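Side-chain contacts in CBS domain protein/ACT domain protein (Thermotoga maritima, PDB 1VR9), which is of uncharacterised function but pairs two CBS domains with an ACT domain, and possibly takes part in magnesium binding or transport: residues 91-94 with 95-99; 120-123 with 124-128; 59-62 with 63-66; 107-110 with 111-115. All blocks are in the same frame, centred on the assembly; numbering follows the deposited sequence. Where two conformers were deposited one is given.

Interaction 1: 91-94 with 95-99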
loop_
_atom_site.group_PDB
_atom_site.type_symbol
_atom_site.label_atom_id
_atom_site.label_comp_id
_atom_site.label_asym_id
_atom_site.label_seq_id
_atom_site.Cartn_x
_atom_site.Cartn_y
_atom_site.Cartn_z
ATOM N N ILE A 91 -9.847 -12.712 3.355
ATOM C CA ILE A 91 -9.559 -11.537 4.164
ATOM C C ILE A 91 -8.847 -11.932 5.477
ATOM O O ILE A 91 -8.009 -11.191 5.977
ATOM C CB ILE A 91 -10.852 -10.679 4.385
ATOM C CG1 ILE A 91 -10.502 -9.251 4.802
ATOM C CG2 ILE A 91 -11.785 -11.366 5.369
ATOM C CD1 ILE A 91 -9.707 -8.455 3.779
ATOM N N THR A 92 -9.132 -13.129 5.998
ATOM C CA THR A 92 -8.386 -13.697 7.122
ATOM C C THR A 92 -6.868 -13.793 6.882
ATOM O O THR A 92 -6.088 -13.714 7.825
ATOM C CB THR A 92 -8.928 -15.094 7.533
ATOM O OG1 THR A 92 -8.948 -15.963 6.394
ATOM C CG2 THR A 92 -10.332 -14.976 8.096
ATOM N N HIS A 93 -6.447 -13.968 5.628
ATOM C CA HIS A 93 -5.024 -13.967 5.288
ATOM C C HIS A 93 -4.358 -12.589 5.463
ATOM O O HIS A 93 -3.202 -12.499 5.881
ATOM C CB HIS A 93 -4.813 -14.429 3.848
ATOM C CG HIS A 93 -3.372 -14.498 3.456
ATOM N ND1 HIS A 93 -2.443 -15.226 4.166
ATOM C CD2 HIS A 93 -2.699 -13.917 2.438
ATOM C CE1 HIS A 93 -1.259 -15.096 3.599
ATOM N NE2 HIS A 93 -1.387 -14.309 2.547
ATOM N N ALA A 94 -5.101 -11.526 5.160
ATOM C CA ALA A 94 -4.643 -10.159 5.396
ATOM C C ALA A 94 -4.268 -9.929 6.872
ATOM O O ALA A 94 -3.411 -9.101 7.173
ATOM C CB ALA A 94 -5.713 -9.162 4.966
ATOM N N LEU A 95 -4.914 -10.645 7.781
ATOM C CA LEU A 95 -4.600 -10.533 9.208
ATOM C C LEU A 95 -3.132 -10.856 9.434
ATOM O O LEU A 95 -2.428 -10.156 10.180
ATOM C CB LEU A 95 -5.489 -11.456 10.067
ATOM C CG LEU A 95 -5.306 -11.481 11.587
ATOM C CD1 LEU A 95 -5.251 -10.094 12.164
ATOM C CD2 LEU A 95 -6.436 -12.267 12.253
ATOM N N LEU A 96 -2.636 -11.895 8.763
ATOM C CA LEU A 96 -1.239 -12.262 8.907
ATOM C C LEU A 96 -0.268 -11.176 8.411
ATOM O O LEU A 96 0.823 -11.024 8.965
ATOM C CB LEU A 96 -0.969 -13.592 8.181
ATOM C CG LEU A 96 0.450 -14.162 8.255
ATOM C CD1 LEU A 96 0.615 -14.918 9.550
ATOM C CD2 LEU A 96 0.758 -15.041 7.038
ATOM N N LEU A 97 -0.613 -10.487 7.326
ATOM C CA LEU A 97 0.231 -9.403 6.804
ATOM C C LEU A 97 0.195 -8.181 7.730
ATOM O O LEU A 97 1.236 -7.574 7.976
ATOM C CB LEU A 97 -0.175 -8.970 5.399
ATOM C CG LEU A 97 0.262 -9.830 4.210
ATOM C CD1 LEU A 97 1.763 -9.727 4.001
ATOM C CD2 LEU A 97 -0.128 -11.263 4.389
ATOM N N PHE A 98 -0.990 -7.805 8.215
ATOM C CA PHE A 98 -1.086 -6.672 9.150
ATOM C C PHE A 98 -0.370 -6.958 10.480
ATOM O O PHE A 98 0.164 -6.045 11.106
ATOM C CB PHE A 98 -2.537 -6.203 9.388
ATOM C CG PHE A 98 -3.155 -5.436 8.220
ATOM C CD1 PHE A 98 -2.614 -4.227 7.788
ATOM C CD2 PHE A 98 -4.343 -5.876 7.627
ATOM C CE1 PHE A 98 -3.207 -3.498 6.772
ATOM C CE2 PHE A 98 -4.928 -5.170 6.606
ATOM C CZ PHE A 98 -4.364 -3.982 6.156
ATOM N N LEU A 99 -0.333 -8.210 10.894
ATOM C CA LEU A 99 0.448 -8.604 12.073
ATOM C C LEU A 99 1.939 -8.370 11.844
ATOM O O LEU A 99 2.660 -7.956 12.758
ATOM C CB LEU A 99 0.192 -10.060 12.424
ATOM C CG LEU A 99 1.033 -10.585 13.594
ATOM C CD1 LEU A 99 0.602 -9.925 14.885
ATOM C CD2 LEU A 99 0.910 -12.095 13.681
#
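H93 and L97 meet one turn apart on helix 91-100, the crossover helix of the beta-alpha-beta unit formed with strands 85-86 and 105-109 in the second CBS domain. The side-chain contacts on this side of the helix centre on the H93 imidazole. L97 lays CD2 over one face of this ring in a CH-pi contact, the methyl carbon 4.1 Å from the ring centroid and displaced toward the rim. L96 approaches obliquely, its CD2 4.0 Å from H93 CE1. With CG of H93 anti to the backbone N (chi1 -178°), the ring runs forward along the helix and reaches both leucines. Without the ring, as with an alanine here, the CD2 methyl of L97 would probably lose the flat surface it packs on and L96 CD2 its neighbour.

The backbone bonds tighten along the helix. L95 N to T92 O and L96 N to H93 O are weak, bent bonds spanning three residues, whereas F98 N to A94 O is a nearly straight helical bond of 2.9 Å.

Packing inward is carried by A94 and F98. The small A94 leaves its CB 4.4 Å from F98 CE2, and both side chains lie on L106 of strand 105-109 and on F124 of helix 121-130. The F98 ring also lies obliquely to A94 O, the oxygen that accepts from F98 N, with CD2 3.4 Å away.

Interaction 2: 120-123 with 124-128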
loop_
_atom_site.group_PDB
_atom_site.type_symbol
_atom_site.label_atom_id
_atom_site.label_comp_id
_atom_site.label_asym_id
_atom_site.label_seq_id
_atom_site.Cartn_x
_atom_site.Cartn_y
_atom_site.Cartn_z
ATOM N N SER A 120 -7.519 -1.079 2.943
ATOM C CA SER A 120 -7.185 -0.195 4.076
ATOM C C SER A 120 -7.260 -0.957 5.389
ATOM O O SER A 120 -8.106 -1.846 5.554
ATOM C CB SER A 120 -8.077 1.047 4.107
ATOM O OG SER A 120 -9.406 0.784 4.540
ATOM N N LEU A 121 -6.372 -0.639 6.332
ATOM C CA LEU A 121 -6.485 -1.218 7.672
ATOM C C LEU A 121 -7.887 -0.967 8.248
ATOM O O LEU A 121 -8.484 -1.849 8.853
ATOM C CB LEU A 121 -5.399 -0.662 8.597
ATOM C CG LEU A 121 -5.345 -1.209 10.036
ATOM C CD1 LEU A 121 -5.265 -2.725 10.074
ATOM C CD2 LEU A 121 -4.164 -0.615 10.809
ATOM N N HIS A 122 -8.429 0.227 8.035
ATOM C CA HIS A 122 -9.772 0.537 8.518
ATOM C C HIS A 122 -10.772 -0.467 7.974
ATOM O O HIS A 122 -11.548 -1.051 8.722
ATOM C CB HIS A 122 -10.162 1.954 8.099
ATOM C CG HIS A 122 -11.588 2.300 8.371
ATOM N ND1 HIS A 122 -12.585 2.105 7.440
ATOM C CD2 HIS A 122 -12.187 2.828 9.462
ATOM C CE1 HIS A 122 -13.740 2.505 7.948
ATOM N NE2 HIS A 122 -13.529 2.955 9.173
ATOM N N ASP A 123 -10.758 -0.667 6.652
ATOM C CA ASP A 123 -11.730 -1.575 6.017
ATOM C C ASP A 123 -11.521 -3.031 6.445
ATOM O O ASP A 123 -12.487 -3.775 6.629
ATOM C CB ASP A 123 -11.686 -1.427 4.491
ATOM C CG ASP A 123 -12.286 -0.107 4.016
ATOM O OD1 ASP A 123 -12.841 0.648 4.850
ATOM O OD2 ASP A 123 -12.224 0.177 2.799
ATOM N N PHE A 124 -10.275 -3.431 6.640
ATOM C CA PHE A 124 -10.000 -4.730 7.241
ATOM C C PHE A 124 -10.643 -4.900 8.614
ATOM O O PHE A 124 -11.219 -5.944 8.907
ATOM C CB PHE A 124 -8.499 -4.968 7.338
ATOM C CG PHE A 124 -8.120 -6.187 8.119
ATOM C CD1 PHE A 124 -8.222 -7.456 7.557
ATOM C CD2 PHE A 124 -7.607 -6.065 9.398
ATOM C CE1 PHE A 124 -7.853 -8.574 8.271
ATOM C CE2 PHE A 124 -7.247 -7.190 10.126
ATOM C CZ PHE A 124 -7.379 -8.443 9.557
ATOM N N LEU A 125 -10.537 -3.894 9.480
ATOM C CA LEU A 125 -11.175 -3.972 10.781
ATOM C C LEU A 125 -12.695 -4.050 10.669
ATOM O O LEU A 125 -13.327 -4.751 11.439
ATOM C CB LEU A 125 -10.746 -2.803 11.668
ATOM C CG LEU A 125 -9.245 -2.851 11.996
ATOM C CD1 LEU A 125 -8.870 -1.593 12.800
ATOM C CD2 LEU A 125 -8.845 -4.115 12.783
ATOM N N GLU A 126 -13.263 -3.318 9.713
ATOM C CA GLU A 126 -14.698 -3.375 9.436
ATOM C C GLU A 126 -15.113 -4.784 9.013
ATOM O O GLU A 126 -16.222 -5.242 9.380
ATOM C CB GLU A 126 -15.046 -2.337 8.361
ATOM C CG GLU A 126 -16.534 -2.116 8.106
ATOM C CD GLU A 126 -16.772 -0.864 7.270
ATOM O OE1 GLU A 126 -15.815 -0.411 6.595
ATOM O OE2 GLU A 126 -17.903 -0.343 7.284
ATOM N N ALA A 127 -14.252 -5.470 8.254
ATOM C CA ALA A 127 -14.499 -6.871 7.902
ATOM C C ALA A 127 -14.594 -7.724 9.162
ATOM O O ALA A 127 -15.507 -8.520 9.291
ATOM C CB ALA A 127 -13.438 -7.412 7.002
ATOM N N LEU A 128 -13.647 -7.536 10.085
ATOM C CA LEU A 128 -13.632 -8.290 11.357
ATOM C C LEU A 128 -14.808 -7.952 12.274
ATOM O O LEU A 128 -15.290 -8.798 13.035
ATOM C CB LEU A 128 -12.311 -8.048 12.096
ATOM C CG LEU A 128 -11.120 -8.964 11.802
ATOM C CD1 LEU A 128 -11.035 -9.408 10.347
ATOM C CD2 LEU A 128 -9.835 -8.276 12.239
#
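From S120 to A127 the backbone passes from the end of strand 115-120 into helix 121-130 of the second CBS domain, with i to i+4 bonds from F124 N to S120 O, L125 N to L121 O, E126 N to H122 O and A127 N to D123 O. S120 is the N-cap: its OG accepts from D123 N at 2.9 Å, a capping bond to one of the first-turn amides, which have no preceding helical carbonyl to donate to.

Along one side of the helix the side chains are apolar. L121 crosses F124 obliquely, with its CD1 4.1 Å from F124 CD2, and the same methyl comes within 4.4 Å of L125 CG. F124 holds its ring out with CG anti to the backbone N (chi1 172°), and there it packs on I91 and L95 of helix 91-100.

Another side carries the polar groups. H122 ND1 donates to D123 OD1 at 3.0 Å; the oxygen lies in the ring plane, at its edge, and is met on the anti side of the carboxylate. E126 runs alongside D123 with their carboxylates turned 51° apart, an approach of like charges that the imidazole would probably ease if it were protonated. H122 and E126 cross obliquely, the ring and carboxylate planes 73° apart, and E126 OE1 stands 3.8 Å from H122 CE1 and 3.6 Å from D123 OD1.

Interaction 3: 59-62 with 63-66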
loop_
_atom_site.group_PDB
_atom_site.type_symbol
_atom_site.label_atom_id
_atom_site.label_comp_id
_atom_site.label_asym_id
_atom_site.label_seq_id
_atom_site.Cartn_x
_atom_site.Cartn_y
_atom_site.Cartn_z
ATOM N N VAL A 59 6.472 -0.077 -0.652
ATOM C CA VAL A 59 5.842 1.086 -0.079
ATOM C C VAL A 59 6.946 2.063 0.318
ATOM O O VAL A 59 8.078 1.645 0.576
ATOM C CB VAL A 59 4.964 0.703 1.147
ATOM C CG1 VAL A 59 4.001 -0.436 0.807
ATOM C CG2 VAL A 59 5.808 0.316 2.299
ATOM N N VAL A 60 6.621 3.345 0.333
ATOM C CA VAL A 60 7.497 4.378 0.888
ATOM C C VAL A 60 6.897 4.859 2.202
ATOM O O VAL A 60 5.716 5.179 2.266
ATOM C CB VAL A 60 7.664 5.572 -0.067
ATOM C CG1 VAL A 60 8.460 6.685 0.573
ATOM C CG2 VAL A 60 8.356 5.109 -1.317
ATOM N N ASN A 61 7.719 4.850 3.247
ATOM C CA ASN A 61 7.335 5.375 4.576
ATOM C C ASN A 61 7.800 6.838 4.686
ATOM O O ASN A 61 8.949 7.140 4.383
ATOM C CB ASN A 61 7.996 4.533 5.676
ATOM C CG ASN A 61 7.606 3.061 5.604
ATOM O OD1 ASN A 61 6.484 2.683 5.954
ATOM N ND2 ASN A 61 8.527 2.232 5.153
ATOM N N LYS A 62 6.913 7.736 5.124
ATOM C CA LYS A 62 7.196 9.186 5.232
ATOM C C LYS A 62 8.484 9.529 5.969
ATOM O O LYS A 62 9.206 10.438 5.570
ATOM C CB LYS A 62 6.010 9.911 5.914
ATOM C CG LYS A 62 6.156 11.426 6.036
ATOM C CD LYS A 62 4.812 12.062 6.396
ATOM C CE LYS A 62 4.910 13.563 6.616
ATOM N NZ LYS A 62 3.635 14.118 7.142
ATOM N N GLU A 63 8.759 8.803 7.056
ATOM C CA GLU A 63 9.930 9.058 7.900
ATOM C C GLU A 63 11.231 8.917 7.114
ATOM O O GLU A 63 12.211 9.615 7.393
ATOM C CB GLU A 63 9.950 8.100 9.107
ATOM C CG GLU A 63 10.144 6.632 8.698
ATOM C CD GLU A 63 10.218 5.651 9.865
ATOM O OE1 GLU A 63 10.308 6.068 11.048
ATOM O OE2 GLU A 63 10.192 4.429 9.576
ATOM N N ASP A 64 11.222 8.023 6.126
ATOM C CA ASP A 64 12.379 7.787 5.266
ATOM C C ASP A 64 12.688 8.935 4.275
ATOM O O ASP A 64 13.755 8.949 3.655
ATOM C CB ASP A 64 12.203 6.458 4.515
ATOM C CG ASP A 64 12.283 5.243 5.439
ATOM O OD1 ASP A 64 12.804 5.378 6.574
ATOM O OD2 ASP A 64 11.837 4.150 5.030
ATOM N N LEU A 65 11.781 9.900 4.127
ATOM C CA LEU A 65 12.003 11.021 3.220
ATOM C C LEU A 65 12.410 12.331 3.905
ATOM O O LEU A 65 12.611 13.337 3.226
ATOM C CB LEU A 65 10.752 11.248 2.358
ATOM C CG LEU A 65 10.187 9.994 1.664
ATOM C CD1 LEU A 65 8.895 10.329 0.919
ATOM C CD2 LEU A 65 11.217 9.359 0.734
ATOM N N LEU A 66 12.542 12.317 5.235
ATOM C CA LEU A 66 12.752 13.535 6.021
ATOM C C LEU A 66 13.950 14.376 5.572
ATOM O O LEU A 66 13.833 15.598 5.413
ATOM C CB LEU A 66 12.908 13.178 7.514
ATOM C CG LEU A 66 13.065 14.326 8.518
ATOM C CD1 LEU A 66 11.808 15.168 8.594
ATOM C CD2 LEU A 66 13.435 13.779 9.894
HETATM O O HOH W 1 10.424 3.902 2.724
#
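N61 and D64 are joined by a water and by a backbone bond where strand 56-61 of the first CBS domain runs into a 3-10 turn. The water accepts from N61 N at 2.9 Å and donates to D64 OD2 at 2.7 Å, so the carboxylate is tied back to the strand end. D64 N then bonds to N61 O, and L65 N to K62 O, both at 3.0 Å. In each the donor stands above the carbonyl plane, 46° and 55° out of it, as the tight winding of the turn brings the amides over the carbonyls.

D64 CB lies 3.3 Å from N61 O. On the buried side L65 meets V60 at about a right angle. CG1 of V60, anti to its own backbone N (chi1 175°), touches L65 CD1 at 3.7 Å and L65 CD2 at 3.8 Å, and both residues rest on C35 of helix 32-41. Cutting the leucine back to an alanine is likely to open a gap beside V60 CG1 and leave C35 and L36 less well covered.

Polar bonds thus set the course of the chain as it leaves the strand, while L65 fastens the turn to the hydrophobic core.

Interaction 4: 107-110 with 111-115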
loop_
_atom_site.group_PDB
_atom_site.type_symbol
_atom_site.label_atom_id
_atom_site.label_comp_id
_atom_site.label_asym_id
_atom_site.label_seq_id
_atom_site.Cartn_x
_atom_site.Cartn_y
_atom_site.Cartn_z
ATOM N N PRO A 107 -1.189 -3.502 0.025
ATOM C CA PRO A 107 -1.266 -3.713 -1.414
ATOM C C PRO A 107 -1.942 -5.028 -1.807
ATOM O O PRO A 107 -1.748 -6.045 -1.138
ATOM C CB PRO A 107 0.217 -3.698 -1.844
ATOM C CG PRO A 107 0.882 -2.911 -0.845
ATOM C CD PRO A 107 0.202 -3.276 0.448
ATOM N N VAL A 108 -2.759 -4.966 -2.856
ATOM C CA VAL A 108 -3.430 -6.127 -3.451
ATOM C C VAL A 108 -2.949 -6.314 -4.878
ATOM O O VAL A 108 -2.920 -5.366 -5.662
ATOM C CB VAL A 108 -4.978 -5.963 -3.429
ATOM C CG1 VAL A 108 -5.668 -7.136 -4.098
ATOM C CG2 VAL A 108 -5.453 -5.778 -1.979
ATOM N N VAL A 109 -2.583 -7.537 -5.214
ATOM C CA VAL A 109 -1.996 -7.815 -6.524
ATOM C C VAL A 109 -2.695 -8.993 -7.210
ATOM O O VAL A 109 -3.399 -9.781 -6.565
ATOM C CB VAL A 109 -0.463 -8.084 -6.431
ATOM C CG1 VAL A 109 0.280 -6.894 -5.830
ATOM C CG2 VAL A 109 -0.191 -9.333 -5.639
ATOM N N ASP A 110 -2.499 -9.099 -8.523
ATOM C CA ASP A 110 -2.967 -10.261 -9.288
ATOM C C ASP A 110 -1.831 -11.271 -9.391
ATOM O O ASP A 110 -0.789 -11.107 -8.766
ATOM C CB ASP A 110 -3.537 -9.847 -10.666
ATOM C CG ASP A 110 -2.476 -9.365 -11.645
ATOM O OD1 ASP A 110 -1.267 -9.544 -11.396
ATOM O OD2 ASP A 110 -2.862 -8.820 -12.710
ATOM N N GLU A 111 -2.031 -12.315 -10.185
ATOM C CA GLU A 111 -1.054 -13.400 -10.274
ATOM C C GLU A 111 0.262 -13.039 -10.966
ATOM O O GLU A 111 1.249 -13.765 -10.822
ATOM C CB GLU A 111 -1.686 -14.605 -10.954
ATOM C CG GLU A 111 -2.804 -15.213 -10.142
ATOM C CD GLU A 111 -3.387 -16.457 -10.777
ATOM O OE1 GLU A 111 -2.808 -16.975 -11.762
ATOM O OE2 GLU A 111 -4.436 -16.923 -10.278
ATOM N N GLU A 112 0.282 -11.943 -11.720
ATOM C CA GLU A 112 1.522 -11.433 -12.303
ATOM C C GLU A 112 2.135 -10.297 -11.494
ATOM O O GLU A 112 2.979 -9.574 -11.997
ATOM C CB GLU A 112 1.288 -10.975 -13.749
ATOM C CG GLU A 112 1.078 -12.110 -14.710
ATOM C CD GLU A 112 -0.252 -12.797 -14.515
ATOM O OE1 GLU A 112 -1.271 -12.081 -14.398
ATOM O OE2 GLU A 112 -0.279 -14.045 -14.481
HETATM N N MSE A 113 1.721 -10.148 -10.228
HETATM C CA MSE A 113 2.177 -9.063 -9.368
HETATM C C MSE A 113 1.785 -7.646 -9.812
HETATM O O MSE A 113 2.402 -6.686 -9.365
HETATM C CB MSE A 113 3.696 -9.127 -9.111
HETATM C CG MSE A 113 4.201 -10.405 -8.414
HETATM SE SE MSE A 113 3.176 -11.136 -6.867
HETATM C CE MSE A 113 2.271 -12.558 -7.864
ATOM N N ARG A 114 0.753 -7.511 -10.644
ATOM C CA ARG A 114 0.243 -6.187 -11.002
ATOM C C ARG A 114 -0.588 -5.655 -9.841
ATOM O O ARG A 114 -1.414 -6.374 -9.296
ATOM C CB ARG A 114 -0.586 -6.225 -12.280
ATOM C CG ARG A 114 0.163 -6.788 -13.490
ATOM C CD ARG A 114 0.592 -5.690 -14.502
ATOM N NE ARG A 114 1.705 -6.083 -15.372
ATOM C CZ ARG A 114 1.628 -6.960 -16.375
ATOM N NH1 ARG A 114 0.481 -7.564 -16.663
ATOM N NH2 ARG A 114 2.707 -7.242 -17.097
ATOM N N LEU A 115 -0.364 -4.398 -9.484
ATOM C CA LEU A 115 -1.135 -3.735 -8.447
ATOM C C LEU A 115 -2.596 -3.545 -8.871
ATOM O O LEU A 115 -2.878 -2.947 -9.915
ATOM C CB LEU A 115 -0.511 -2.371 -8.130
ATOM C CG LEU A 115 -1.041 -1.624 -6.915
ATOM C CD1 LEU A 115 -0.863 -2.459 -5.646
ATOM C CD2 LEU A 115 -0.297 -0.317 -6.778
#
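The D110 carboxylate holds the backbone amides of R114 and E112 in a beta hairpin of the second CBS domain, which joins strand 105-109 to strand 115-120 through a type I turn from D110 to M113. The tight part is the polar neck. D110 OD1 accepts from E112 N at 2.9 Å and from R114 N at 3.0 Å, the two amides arriving on opposite faces of the carboxylate plane and each about 50° out of it. CG of D110 sits between its backbone N and carbonyl carbon (chi1 70°), which folds the carboxylate in over the turn. The backbone closes the same loop: D110 N donates to R114 O, and M113 N to D110 O at 3.1 Å.

Toward the sheet the packing is apolar. V109 and L115 form an antiparallel non-hydrogen-bonded pair, with V109 CA making a CA-H...O contact of 3.2 Å to R114 O. L115 extends CD1 to P107 CB at 4.1 Å, while P107 and V109 also rest on F56 of the first CBS domain.

The outer side is looser. E111 and E112 are exposed at the turn, while R114 packs its CB 3.5 Å from D110 OD2 but makes no salt bridge there, its NH1 lying 5.3 Å from that oxygen.

Two amide donors on one oxygen are likely to stabilise the charged form of D110. The aspartate's bonds to the main chain thus add to the backbone bonds in holding the turn, and any attraction to the arginine is at most long-range.

In the fold
Along the chain the order is interaction 3, then 1, 4 and 2. Interaction 3 belongs to the first CBS domain; the other three lie in the second. Interactions 1 and 2, with centres about 10 Å apart, touch directly: helices 91-100 and 121-130 lie against each other, forming the helical side of this domain. Interaction 4, which comes between them in sequence, is the hairpin that joins strands 105-109 and 115-120, its centre about 16 Å from that of interaction 1 and 20 Å from that of interaction 2. Interactions 3 and 4 lie on opposite sides of the chain's centre, yet their nearest atoms are about 4 Å apart, consistent with two CBS domains packed as a pair.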